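Local coordinates for protein catechol 1,2-dioxygenase (Pseudomonas putida, PDB 2AZQ) that probably catalyses intradiol ring cleavage of catechol by O2 to cis,cis-muconate at a ferric iron, a first step in the beta-ketoadipate pathway, at residues V59-R64 with Q206-L211; G79-L84 with S302-A307; S195-D200 with H221-I226. All blocks are in the same frame, centred on the assembly; numbering follows the deposited sequence.

Contact 1 (V59-R64 with Q206-L211); sequences VDYLNR and QECLDL. With PCF (1,2-diacyl-sn-glycero-3-phoshocholine), chain C.
Arg64 meets Glu207 end-on, two nitrogens to two oxygens, in a salt-bridge network that ties helix 52-68, within the N-terminal dioxygenase family region, to helix 204-212 of the intradiol dioxygenase region. Arg64 NH2 donates to Glu207 OE2 at 2.9 Å, and Arg64 NH1 to Glu207 OE1 at 3.1 Å. The two flat groups are only 22° from coplanar, although Glu207 OE2 is met from above the carboxylate plane. Arg64 NE turns back along its own helix to Asp60 OD1, 3.1 Å away on the syn side, so two carboxylates fix the rotation of the guanidinium. A bend at chi3 (-64°) lets the chain serve both. With a methionine here, Asp60 and Glu207 would probably both lose their mate, and the Glu207 carboxylate would be left to turn.

Beside this pair Tyr61 covers the gap between helices whose short axes pass 12.3 Å apart, running at 135° to each other. Its CE1 edge lies 4.0 Å from Glu207 CG, while Tyr61 OH reaches Cys208 CB and hydrogen-bonds the backbone O of Pro204, just before the second segment. The second subunit packs close by, with its Pro305 against Asp60 and its Phe30 against Leu211.

Tyr61, Leu62, Glu207 and Leu211 belong to the pocket of a bound phosphatidylcholine. Its ester oxygen O22 lies at the guanidinium edge of Arg64, Leu211 CD1 touches the acyl chain at C22, and C24 sits over the centre of the Tyr61 ring, 4.1 Å above its plane.

Contact 2 (G79-L84 with S302-A307); sequences GIEHFL and SHRPRA
Glu81 OE1 and Arg304 NH2 are joined by a buried salt bridge, 3.2 Å long, with a bent N-H...O angle of 139°. The oxygen lies in the guanidinium plane of Arg304, at its edge, yet the nitrogen comes in from above the carboxylate plane, 55° out of it. Both chains are extended and cross at about a right angle. Glu81 CG stands anti to the backbone N (chi1 -157°), which carries the carboxylate straight off the helix toward the C-terminal segment. The stronger partner of Glu81 OE1 is the backbone N of Gly107, so one oxygen holds both that loop and the arginine. Arg304 also makes a cation-pi contact with Trp56 of the second subunit, which packs on Glu81 as well; the charged pair is thus closed in from across the dimer.

Behind Arg304 the segment 302-307 has no regular structure and is braced by its own side chains. Arg306 folds back so that its NH1 donates to Ser302 O at 3.2 Å, from above the carbonyl plane, and its NE forms a salt bridge with Glu106.

On the other side, Gly79 fills two roles at once: it ends the preceding helix in a Schellman motif, with positive phi, and is the N-cap of the next, where Phe83 N reaches Gly79 O at 3.0 Å. The contact therefore joins the first turn of helix 80-94, right after helix 71-77, to the C-terminal loop that follows strand 281-289, with the iron about 9 Å from the Glu81 side chain.

Contact 3 (S195-D200 with H221-I226); sequences SGYGCD and HVHFFI. With FE (Fe (III) ion), chain B.
Tyr197 meets His221 and His223 at the ferric iron, the non-heme centre of the intradiol dioxygenases. Starting at CB, the tyrosine leaves its backbone with CG between the backbone N and the carbonyl carbon (chi1 49°), a turn that sends the ring across to the neighbouring strand. Farther out, Tyr197 CE2 comes 3.4 Å from His221 CE1, and Tyr197 CZ lies equally near the same carbon. The two rings cross obliquely, centroids 5.3 Å apart and planes at 56°. Tyr197 CE1, on the other flank, lies 4.2 Å from the iron. At the tip Tyr197 OH binds the iron at 1.8 Å, with the metal in the plane of the phenol ring.

Both histidines use NE2. His223 NE2 is 2.0 Å from the iron and stands nearly opposite the phenol oxygen, the Tyr197 OH-iron-His223 NE2 angle being 169°, while His221 NE2, at 2.4 Å, binds close to perpendicular to that line. Tyr163 adds a fourth protein ligand. Such an axial tyrosine-histidine pair, with the second tyrosine and histidine roughly in the equator, is characteristic of the trigonal-bipyramidal iron site of this family.

Second-shell groups hold the imidazoles in place: His221 ND1 is hydrogen-bonded to the backbone O of Pro219, and the His223 ring stacks on Trp155. The ligands from 221-226 lie on strand 217-227, which runs between strands 151-155 and 234-240 of the mixed sheet, and the short strand 197-198 pairs antiparallel with the start of that same strand, through Tyr197 and Arg218.

From the N terminus, 59-64 and then 79-84 open the first two loops. Contact 3 starts at 195-200, then 206-211 closes contact 1, 221-226 closes contact 3, and 302-307 closes contact 2. Contact 1 therefore crosses both others, while contact 3 is nested inside the loop of contact 2. Helix 204-212 follows strand 197-198 directly, and there contacts 1 and 3 touch, Gln206 CB lying 3.3 Å from Asp200 O. Contacts 2 and 3 meet where Arg306 packs on Phe225. Contacts 1 and 2 come no nearer than about 8 Å, but each joins an N-terminal helix to a later part of the chain beside the second subunit.

Contact 1 (V59-R64 with Q206-L211)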
loop_
_atom_site.group_PDB
_atom_site.type_symbol
_atom_site.label_atom_id
_atom_site.label_comp_id
_atom_site.label_asym_id
_atom_site.label_seq_id
_atom_site.Cartn_x
_atom_site.Cartn_y
_atom_site.Cartn_z
ATOM N N VAL A 59 -3.069 7.701 -1.424
ATOM C CA VAL A 59 -3.356 6.932 -0.227
ATOM C C VAL A 59 -4.503 5.940 -0.528
ATOM O O VAL A 59 -4.440 4.762 -0.142
ATOM C CB VAL A 59 -3.742 7.861 0.956
ATOM C CG1 VAL A 59 -4.256 7.026 2.127
ATOM C CG2 VAL A 59 -2.524 8.710 1.381
ATOM N N ASP A 60 -5.539 6.405 -1.230
ATOM C CA ASP A 60 -6.657 5.529 -1.569
ATOM C C ASP A 60 -6.291 4.457 -2.613
ATOM O O ASP A 60 -6.729 3.312 -2.513
ATOM C CB ASP A 60 -7.856 6.361 -2.018
ATOM C CG ASP A 60 -8.998 5.505 -2.506
ATOM O OD1 ASP A 60 -9.035 5.166 -3.707
ATOM O OD2 ASP A 60 -9.849 5.140 -1.678
ATOM N N TYR A 61 -5.499 4.821 -3.613
ATOM C CA TYR A 61 -5.052 3.854 -4.605
ATOM C C TYR A 61 -4.347 2.748 -3.827
ATOM O O TYR A 61 -4.516 1.561 -4.091
ATOM C CB TYR A 61 -4.045 4.503 -5.538
ATOM C CG TYR A 61 -3.340 3.526 -6.425
ATOM C CD1 TYR A 61 -3.971 2.984 -7.555
ATOM C CD2 TYR A 61 -2.026 3.143 -6.154
ATOM C CE1 TYR A 61 -3.289 2.084 -8.404
ATOM C CE2 TYR A 61 -1.339 2.250 -6.981
ATOM C CZ TYR A 61 -1.966 1.731 -8.096
ATOM O OH TYR A 61 -1.264 0.879 -8.906
ATOM N N LEU A 62 -3.550 3.171 -2.854
ATOM C CA LEU A 62 -2.784 2.278 -1.998
ATOM C C LEU A 62 -3.673 1.298 -1.221
ATOM O O LEU A 62 -3.233 0.206 -0.844
ATOM C CB LEU A 62 -1.976 3.113 -1.028
ATOM C CG LEU A 62 -0.573 2.646 -0.693
ATOM C CD1 LEU A 62 0.306 2.804 -1.923
ATOM C CD2 LEU A 62 -0.036 3.512 0.442
ATOM N N ASN A 63 -4.915 1.691 -0.949
ATOM C CA ASN A 63 -5.809 0.771 -0.273
ATOM C C ASN A 63 -6.280 -0.245 -1.261
ATOM O O ASN A 63 -6.388 -1.419 -0.936
ATOM C CB ASN A 63 -7.040 1.445 0.312
ATOM C CG ASN A 63 -6.794 1.968 1.694
ATOM O OD1 ASN A 63 -6.033 1.375 2.469
ATOM N ND2 ASN A 63 -7.452 3.070 2.029
ATOM N N ARG A 64 -6.567 0.200 -2.474
ATOM C CA ARG A 64 -7.040 -0.726 -3.480
ATOM C C ARG A 64 -5.919 -1.653 -3.959
ATOM O O ARG A 64 -6.182 -2.837 -4.237
ATOM C CB ARG A 64 -7.705 0.055 -4.623
ATOM C CG ARG A 64 -8.807 0.934 -4.040
ATOM C CD ARG A 64 -9.626 1.771 -4.999
ATOM N NE ARG A 64 -8.895 2.800 -5.724
ATOM C CZ ARG A 64 -8.249 2.607 -6.871
ATOM N NH1 ARG A 64 -8.228 1.410 -7.445
ATOM N NH2 ARG A 64 -7.639 3.628 -7.466
ATOM N N GLN A 206 -2.713 -2.261 -13.555
ATOM C CA GLN A 206 -2.962 -1.773 -14.896
ATOM C C GLN A 206 -3.461 -0.327 -14.897
ATOM O O GLN A 206 -3.113 0.459 -15.773
ATOM C CB GLN A 206 -3.979 -2.682 -15.607
ATOM C CG GLN A 206 -4.152 -2.326 -17.049
ATOM C CD GLN A 206 -2.819 -2.360 -17.788
ATOM O OE1 GLN A 206 -2.445 -1.400 -18.465
ATOM N NE2 GLN A 206 -2.093 -3.477 -17.658
ATOM N N GLU A 207 -4.273 0.059 -13.923
ATOM C CA GLU A 207 -4.734 1.429 -13.979
ATOM C C GLU A 207 -3.535 2.335 -13.826
ATOM O O GLU A 207 -3.520 3.421 -14.415
ATOM C CB GLU A 207 -5.856 1.719 -12.963
ATOM C CG GLU A 207 -5.489 2.412 -11.704
ATOM C CD GLU A 207 -6.686 2.505 -10.752
ATOM O OE1 GLU A 207 -7.268 1.443 -10.404
ATOM O OE2 GLU A 207 -7.045 3.629 -10.335
ATOM N N CYS A 208 -2.507 1.898 -13.097
ATOM C CA CYS A 208 -1.322 2.731 -12.976
ATOM C C CYS A 208 -0.570 2.757 -14.317
ATOM O O CYS A 208 -0.287 3.825 -14.864
ATOM C CB CYS A 208 -0.390 2.223 -11.884
ATOM S SG CYS A 208 1.073 3.283 -11.755
ATOM N N LEU A 209 -0.235 1.577 -14.833
ATOM C CA LEU A 209 0.450 1.467 -16.112
ATOM C C LEU A 209 -0.284 2.250 -17.193
ATOM O O LEU A 209 0.336 2.823 -18.095
ATOM C CB LEU A 209 0.548 0.009 -16.532
ATOM C CG LEU A 209 1.474 -0.830 -15.675
ATOM C CD1 LEU A 209 1.465 -2.245 -16.128
ATOM C CD2 LEU A 209 2.853 -0.285 -15.804
ATOM N N ASP A 210 -1.605 2.280 -17.128
ATOM C CA ASP A 210 -2.323 3.025 -18.147
ATOM C C ASP A 210 -1.919 4.465 -18.142
ATOM O O ASP A 210 -1.789 5.074 -19.211
ATOM C CB ASP A 210 -3.835 2.989 -17.960
ATOM C CG ASP A 210 -4.430 1.675 -18.313
ATOM O OD1 ASP A 210 -3.984 1.051 -19.298
ATOM O OD2 ASP A 210 -5.372 1.282 -17.610
ATOM N N LEU A 211 -1.791 5.014 -16.936
ATOM C CA LEU A 211 -1.397 6.402 -16.769
ATOM C C LEU A 211 0.037 6.587 -17.193
ATOM O O LEU A 211 0.499 7.704 -17.380
ATOM C CB LEU A 211 -1.534 6.843 -15.326
ATOM C CG LEU A 211 -2.970 7.076 -14.894
ATOM C CD1 LEU A 211 -3.016 7.252 -13.375
ATOM C CD2 LEU A 211 -3.513 8.294 -15.645
HETATM N N PCF C . -12.454 10.083 -12.936
HETATM P P PCF C . -7.776 11.176 -12.905
HETATM O O11 PCF C . -6.451 10.910 -12.015
HETATM O O12 PCF C . -7.814 12.606 -13.289
HETATM O O13 PCF C . -8.953 10.878 -11.844
HETATM O O14 PCF C . -7.792 10.176 -13.996
HETATM C C11 PCF C . -10.337 11.129 -12.110
HETATM C C12 PCF C . -11.006 9.899 -12.735
HETATM C C13 PCF C . -13.143 10.264 -11.649
HETATM C C14 PCF C . -12.719 11.247 -13.799
HETATM C C15 PCF C . -12.998 8.882 -13.588
HETATM C C1 PCF C . -6.481 9.808 -11.093
HETATM C C2 PCF C . -5.106 9.293 -10.623
HETATM C C3 PCF C . -4.231 10.362 -9.967
HETATM O O31 PCF C . -4.985 11.381 -9.277
HETATM O O32 PCF C . -4.714 13.353 -8.245
HETATM C C31 PCF C . -4.197 12.342 -8.738
HETATM C C32 PCF C . -2.685 12.187 -8.896
HETATM C C33 PCF C . -2.160 10.929 -8.213
HETATM C C34 PCF C . -0.647 10.741 -8.429
HETATM C C35 PCF C . 0.014 9.941 -7.315
HETATM C C36 PCF C . 1.196 10.759 -6.791
HETATM C C37 PCF C . 1.256 10.634 -5.268
HETATM C C38 PCF C . 2.579 11.108 -4.682
HETATM C C39 PCF C . 2.409 10.828 -3.191
HETATM C C40 PCF C . 3.762 10.692 -2.494
HETATM C C41 PCF C . 3.610 10.128 -1.081
HETATM C C42 PCF C . 2.815 8.819 -1.043
HETATM C C43 PCF C . 3.130 8.073 0.254
HETATM O O21 PCF C . -5.422 8.189 -9.755
HETATM O O22 PCF C . -4.866 6.283 -8.798
HETATM C C21 PCF C . -4.510 7.207 -9.520
HETATM C C22 PCF C . -3.099 7.161 -10.118
HETATM C C23 PCF C . -2.158 6.773 -8.957
HETATM C C24 PCF C . -0.981 5.844 -9.305
HETATM C C25 PCF C . 0.265 6.023 -8.420
HETATM C C26 PCF C . -0.060 6.013 -6.915
HETATM C C27 PCF C . 1.181 6.184 -6.031
HETATM C C28 PCF C . 1.739 4.896 -5.425
HETATM C C29 PCF C . 2.468 5.287 -4.137
HETATM C C30 PCF C . 3.502 4.234 -3.699
HETATM C C44 PCF C . 1.993 7.185 0.750
HETATM C C45 PCF C . 2.367 6.610 1.965
HETATM C C46 PCF C . 1.406 6.147 2.858
#

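Contact 2 (G79-L84 with S302-A307)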
loop_
_atom_site.group_PDB
_atom_site.type_symbol
_atom_site.label_atom_id
_atom_site.label_comp_id
_atom_site.label_asym_id
_atom_site.label_seq_id
_atom_site.Cartn_x
_atom_site.Cartn_y
_atom_site.Cartn_z
ATOM N N GLY A 79 9.438 -2.066 -12.518
ATOM C CA GLY A 79 10.819 -2.429 -12.734
ATOM C C GLY A 79 11.636 -2.516 -11.479
ATOM O O GLY A 79 12.860 -2.694 -11.544
ATOM N N ILE A 80 10.957 -2.393 -10.339
ATOM C CA ILE A 80 11.588 -2.477 -9.023
ATOM C C ILE A 80 12.139 -3.901 -8.777
ATOM O O ILE A 80 13.222 -4.086 -8.232
ATOM C CB ILE A 80 10.553 -2.059 -7.910
ATOM C CG1 ILE A 80 10.555 -0.542 -7.689
ATOM C CG2 ILE A 80 10.836 -2.797 -6.622
ATOM C CD1 ILE A 80 11.869 -0.038 -7.102
ATOM N N GLU A 81 11.409 -4.915 -9.204
ATOM C CA GLU A 81 11.906 -6.261 -8.989
ATOM C C GLU A 81 13.148 -6.512 -9.867
ATOM O O GLU A 81 14.158 -7.070 -9.395
ATOM C CB GLU A 81 10.808 -7.292 -9.270
ATOM C CG GLU A 81 11.066 -8.580 -8.572
ATOM C CD GLU A 81 9.892 -9.515 -8.610
ATOM O OE1 GLU A 81 10.052 -10.688 -8.199
ATOM O OE2 GLU A 81 8.802 -9.082 -9.040
ATOM N N HIS A 82 13.092 -6.105 -11.136
ATOM C CA HIS A 82 14.269 -6.299 -11.990
ATOM C C HIS A 82 15.478 -5.574 -11.376
ATOM O O HIS A 82 16.598 -6.147 -11.304
ATOM C CB HIS A 82 14.019 -5.778 -13.411
ATOM C CG HIS A 82 15.221 -5.855 -14.308
ATOM N ND1 HIS A 82 15.921 -7.018 -14.523
ATOM C CD2 HIS A 82 15.818 -4.919 -15.081
ATOM C CE1 HIS A 82 16.893 -6.801 -15.387
ATOM N NE2 HIS A 82 16.851 -5.535 -15.743
ATOM N N PHE A 83 15.243 -4.331 -10.933
ATOM C CA PHE A 83 16.288 -3.520 -10.327
ATOM C C PHE A 83 16.997 -4.245 -9.175
ATOM O O PHE A 83 18.218 -4.106 -8.998
ATOM C CB PHE A 83 15.721 -2.203 -9.801
ATOM C CG PHE A 83 16.714 -1.420 -8.986
ATOM C CD1 PHE A 83 17.799 -0.792 -9.595
ATOM C CD2 PHE A 83 16.630 -1.410 -7.589
ATOM C CE1 PHE A 83 18.788 -0.172 -8.835
ATOM C CE2 PHE A 83 17.621 -0.785 -6.818
ATOM C CZ PHE A 83 18.702 -0.166 -7.447
ATOM N N LEU A 84 16.245 -4.994 -8.374
ATOM C CA LEU A 84 16.890 -5.711 -7.291
ATOM C C LEU A 84 17.853 -6.758 -7.836
ATOM O O LEU A 84 18.958 -6.893 -7.313
ATOM C CB LEU A 84 15.872 -6.375 -6.356
ATOM C CG LEU A 84 15.034 -5.445 -5.496
ATOM C CD1 LEU A 84 13.916 -6.228 -4.829
ATOM C CD2 LEU A 84 15.952 -4.737 -4.465
ATOM N N SER A 302 14.654 -16.363 -0.405
ATOM C CA SER A 302 14.535 -15.155 0.376
ATOM C C SER A 302 13.473 -15.520 1.408
ATOM O O SER A 302 12.839 -16.576 1.306
ATOM C CB SER A 302 14.017 -14.020 -0.498
ATOM O OG SER A 302 12.694 -14.292 -0.903
ATOM N N HIS A 303 13.288 -14.672 2.412
ATOM C CA HIS A 303 12.238 -14.939 3.384
ATOM C C HIS A 303 10.976 -14.316 2.805
ATOM O O HIS A 303 9.980 -14.151 3.502
ATOM C CB HIS A 303 12.520 -14.300 4.755
ATOM C CG HIS A 303 13.853 -14.659 5.339
ATOM N ND1 HIS A 303 14.402 -15.923 5.235
ATOM C CD2 HIS A 303 14.739 -13.922 6.058
ATOM C CE1 HIS A 303 15.569 -15.948 5.859
ATOM N NE2 HIS A 303 15.796 -14.747 6.367
ATOM N N ARG A 304 11.033 -13.935 1.536
ATOM C CA ARG A 304 9.860 -13.369 0.918
ATOM C C ARG A 304 8.662 -14.276 1.260
ATOM O O ARG A 304 8.758 -15.504 1.181
ATOM C CB ARG A 304 10.053 -13.286 -0.596
ATOM C CG ARG A 304 8.824 -12.802 -1.341
ATOM C CD ARG A 304 9.062 -12.562 -2.824
ATOM N NE ARG A 304 7.841 -12.039 -3.419
ATOM C CZ ARG A 304 7.726 -11.596 -4.661
ATOM N NH1 ARG A 304 6.559 -11.137 -5.100
ATOM N NH2 ARG A 304 8.769 -11.610 -5.463
ATOM N N PRO A 305 7.556 -13.686 1.741
ATOM C CA PRO A 305 6.330 -14.406 2.100
ATOM C C PRO A 305 5.693 -15.032 0.840
ATOM O O PRO A 305 5.672 -14.418 -0.229
ATOM C CB PRO A 305 5.469 -13.301 2.703
ATOM C CG PRO A 305 6.506 -12.358 3.290
ATOM C CD PRO A 305 7.414 -12.263 2.084
ATOM N N ARG A 306 5.178 -16.253 0.945
ATOM C CA ARG A 306 4.604 -16.883 -0.229
ATOM C C ARG A 306 3.418 -17.747 0.093
ATOM O O ARG A 306 3.306 -18.296 1.183
ATOM C CB ARG A 306 5.675 -17.708 -0.952
ATOM C CG ARG A 306 6.841 -16.852 -1.448
ATOM C CD ARG A 306 7.984 -17.716 -1.900
ATOM N NE ARG A 306 9.199 -16.967 -2.197
ATOM C CZ ARG A 306 10.300 -16.996 -1.456
ATOM N NH1 ARG A 306 10.355 -17.737 -0.356
ATOM N NH2 ARG A 306 11.357 -16.305 -1.830
ATOM N N ALA A 307 2.525 -17.872 -0.874
ATOM C CA ALA A 307 1.353 -18.685 -0.685
ATOM C C ALA A 307 1.739 -20.049 -0.124
ATOM O O ALA A 307 2.568 -20.798 -0.683
ATOM C CB ALA A 307 0.589 -18.840 -2.012
#

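Contact 3 (S195-D200 with H221-I226)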
loop_
_atom_site.group_PDB
_atom_site.type_symbol
_atom_site.label_atom_id
_atom_site.label_comp_id
_atom_site.label_asym_id
_atom_site.label_seq_id
_atom_site.Cartn_x
_atom_site.Cartn_y
_atom_site.Cartn_z
ATOM N N SER A 195 0.667 -19.774 -21.712
ATOM C CA SER A 195 0.430 -18.555 -22.470
ATOM C C SER A 195 0.975 -17.353 -21.718
ATOM O O SER A 195 1.141 -17.376 -20.475
ATOM C CB SER A 195 -1.065 -18.341 -22.712
ATOM O OG SER A 195 -1.602 -19.458 -23.373
ATOM N N GLY A 196 1.284 -16.315 -22.492
ATOM C CA GLY A 196 1.720 -15.076 -21.896
ATOM C C GLY A 196 0.434 -14.566 -21.255
ATOM O O GLY A 196 -0.665 -15.077 -21.538
ATOM N N TYR A 197 0.536 -13.572 -20.387
ATOM C CA TYR A 197 -0.646 -13.054 -19.730
ATOM C C TYR A 197 -0.508 -11.587 -19.437
ATOM O O TYR A 197 0.569 -11.028 -19.498
ATOM C CB TYR A 197 -0.916 -13.862 -18.446
ATOM C CG TYR A 197 0.275 -14.069 -17.531
ATOM C CD1 TYR A 197 0.653 -13.087 -16.588
ATOM C CD2 TYR A 197 1.036 -15.240 -17.612
ATOM C CE1 TYR A 197 1.773 -13.270 -15.747
ATOM C CE2 TYR A 197 2.154 -15.439 -16.785
ATOM C CZ TYR A 197 2.527 -14.451 -15.859
ATOM O OH TYR A 197 3.692 -14.610 -15.124
ATOM N N GLY A 198 -1.617 -10.944 -19.142
ATOM C CA GLY A 198 -1.564 -9.534 -18.834
ATOM C C GLY A 198 -2.116 -9.326 -17.444
ATOM O O GLY A 198 -2.734 -10.235 -16.881
ATOM N N CYS A 199 -1.894 -8.144 -16.884
ATOM C CA CYS A 199 -2.415 -7.856 -15.559
ATOM C C CYS A 199 -3.913 -7.754 -15.729
ATOM O O CYS A 199 -4.397 -7.683 -16.842
ATOM C CB CYS A 199 -1.869 -6.521 -15.038
ATOM S SG CYS A 199 -0.081 -6.425 -14.874
ATOM N N ASP A 200 -4.646 -7.745 -14.628
ATOM C CA ASP A 200 -6.094 -7.608 -14.699
ATOM C C ASP A 200 -6.383 -6.208 -15.258
ATOM O O ASP A 200 -5.967 -5.201 -14.668
ATOM C CB ASP A 200 -6.682 -7.723 -13.307
ATOM C CG ASP A 200 -8.172 -7.765 -13.322
ATOM O OD1 ASP A 200 -8.792 -6.913 -14.026
ATOM O OD2 ASP A 200 -8.705 -8.654 -12.621
ATOM N N HIS A 221 6.315 -17.929 -20.320
ATOM C CA HIS A 221 7.516 -18.326 -19.634
ATOM C C HIS A 221 7.271 -19.454 -18.639
ATOM O O HIS A 221 6.146 -19.911 -18.486
ATOM C CB HIS A 221 8.122 -17.108 -18.927
ATOM C CG HIS A 221 7.180 -16.436 -17.975
ATOM N ND1 HIS A 221 6.236 -15.519 -18.384
ATOM C CD2 HIS A 221 6.978 -16.618 -16.647
ATOM C CE1 HIS A 221 5.496 -15.169 -17.350
ATOM N NE2 HIS A 221 5.925 -15.821 -16.286
ATOM N N VAL A 222 8.343 -19.919 -17.998
ATOM C CA VAL A 222 8.227 -20.985 -17.017
ATOM C C VAL A 222 9.122 -20.579 -15.870
ATOM O O VAL A 222 10.282 -20.279 -16.068
ATOM C CB VAL A 222 8.695 -22.385 -17.593
ATOM C CG1 VAL A 222 8.339 -23.473 -16.644
ATOM C CG2 VAL A 222 8.068 -22.644 -18.919
ATOM N N HIS A 223 8.595 -20.527 -14.661
ATOM C CA HIS A 223 9.416 -20.126 -13.483
ATOM C C HIS A 223 10.236 -21.268 -12.836
ATOM O O HIS A 223 9.785 -22.415 -12.753
ATOM C CB HIS A 223 8.478 -19.569 -12.398
ATOM C CG HIS A 223 7.685 -18.367 -12.803
ATOM N ND1 HIS A 223 8.175 -17.080 -12.738
ATOM C CD2 HIS A 223 6.422 -18.264 -13.279
ATOM C CE1 HIS A 223 7.246 -16.238 -13.160
ATOM N NE2 HIS A 223 6.174 -16.933 -13.494
ATOM N N PHE A 224 11.449 -20.956 -12.399
ATOM C CA PHE A 224 12.255 -21.968 -11.727
ATOM C C PHE A 224 12.914 -21.541 -10.449
ATOM O O PHE A 224 13.401 -20.412 -10.317
ATOM C CB PHE A 224 13.395 -22.520 -12.593
ATOM C CG PHE A 224 12.944 -23.247 -13.803
ATOM C CD1 PHE A 224 12.658 -22.558 -14.971
ATOM C CD2 PHE A 224 12.823 -24.636 -13.784
ATOM C CE1 PHE A 224 12.271 -23.235 -16.109
ATOM C CE2 PHE A 224 12.435 -25.319 -14.912
ATOM C CZ PHE A 224 12.161 -24.616 -16.086
ATOM N N PHE A 225 12.919 -22.474 -9.508
ATOM C CA PHE A 225 13.598 -22.333 -8.218
ATOM C C PHE A 225 14.506 -23.561 -8.328
ATOM O O PHE A 225 14.013 -24.681 -8.470
ATOM C CB PHE A 225 12.633 -22.515 -7.052
ATOM C CG PHE A 225 12.122 -21.245 -6.476
ATOM C CD1 PHE A 225 11.072 -21.266 -5.563
ATOM C CD2 PHE A 225 12.679 -20.034 -6.815
ATOM C CE1 PHE A 225 10.577 -20.084 -4.995
ATOM C CE2 PHE A 225 12.182 -18.849 -6.245
ATOM C CZ PHE A 225 11.131 -18.882 -5.337
ATOM N N ILE A 226 15.812 -23.348 -8.331
ATOM C CA ILE A 226 16.742 -24.456 -8.465
ATOM C C ILE A 226 17.747 -24.391 -7.327
ATOM O O ILE A 226 18.348 -23.351 -7.039
ATOM C CB ILE A 226 17.396 -24.439 -9.872
ATOM C CG1 ILE A 226 16.257 -24.456 -10.909
ATOM C CG2 ILE A 226 18.294 -25.666 -10.074
ATOM C CD1 ILE A 226 16.568 -24.955 -12.287
HETATM FE FE FE B . 4.776 -15.680 -14.186
#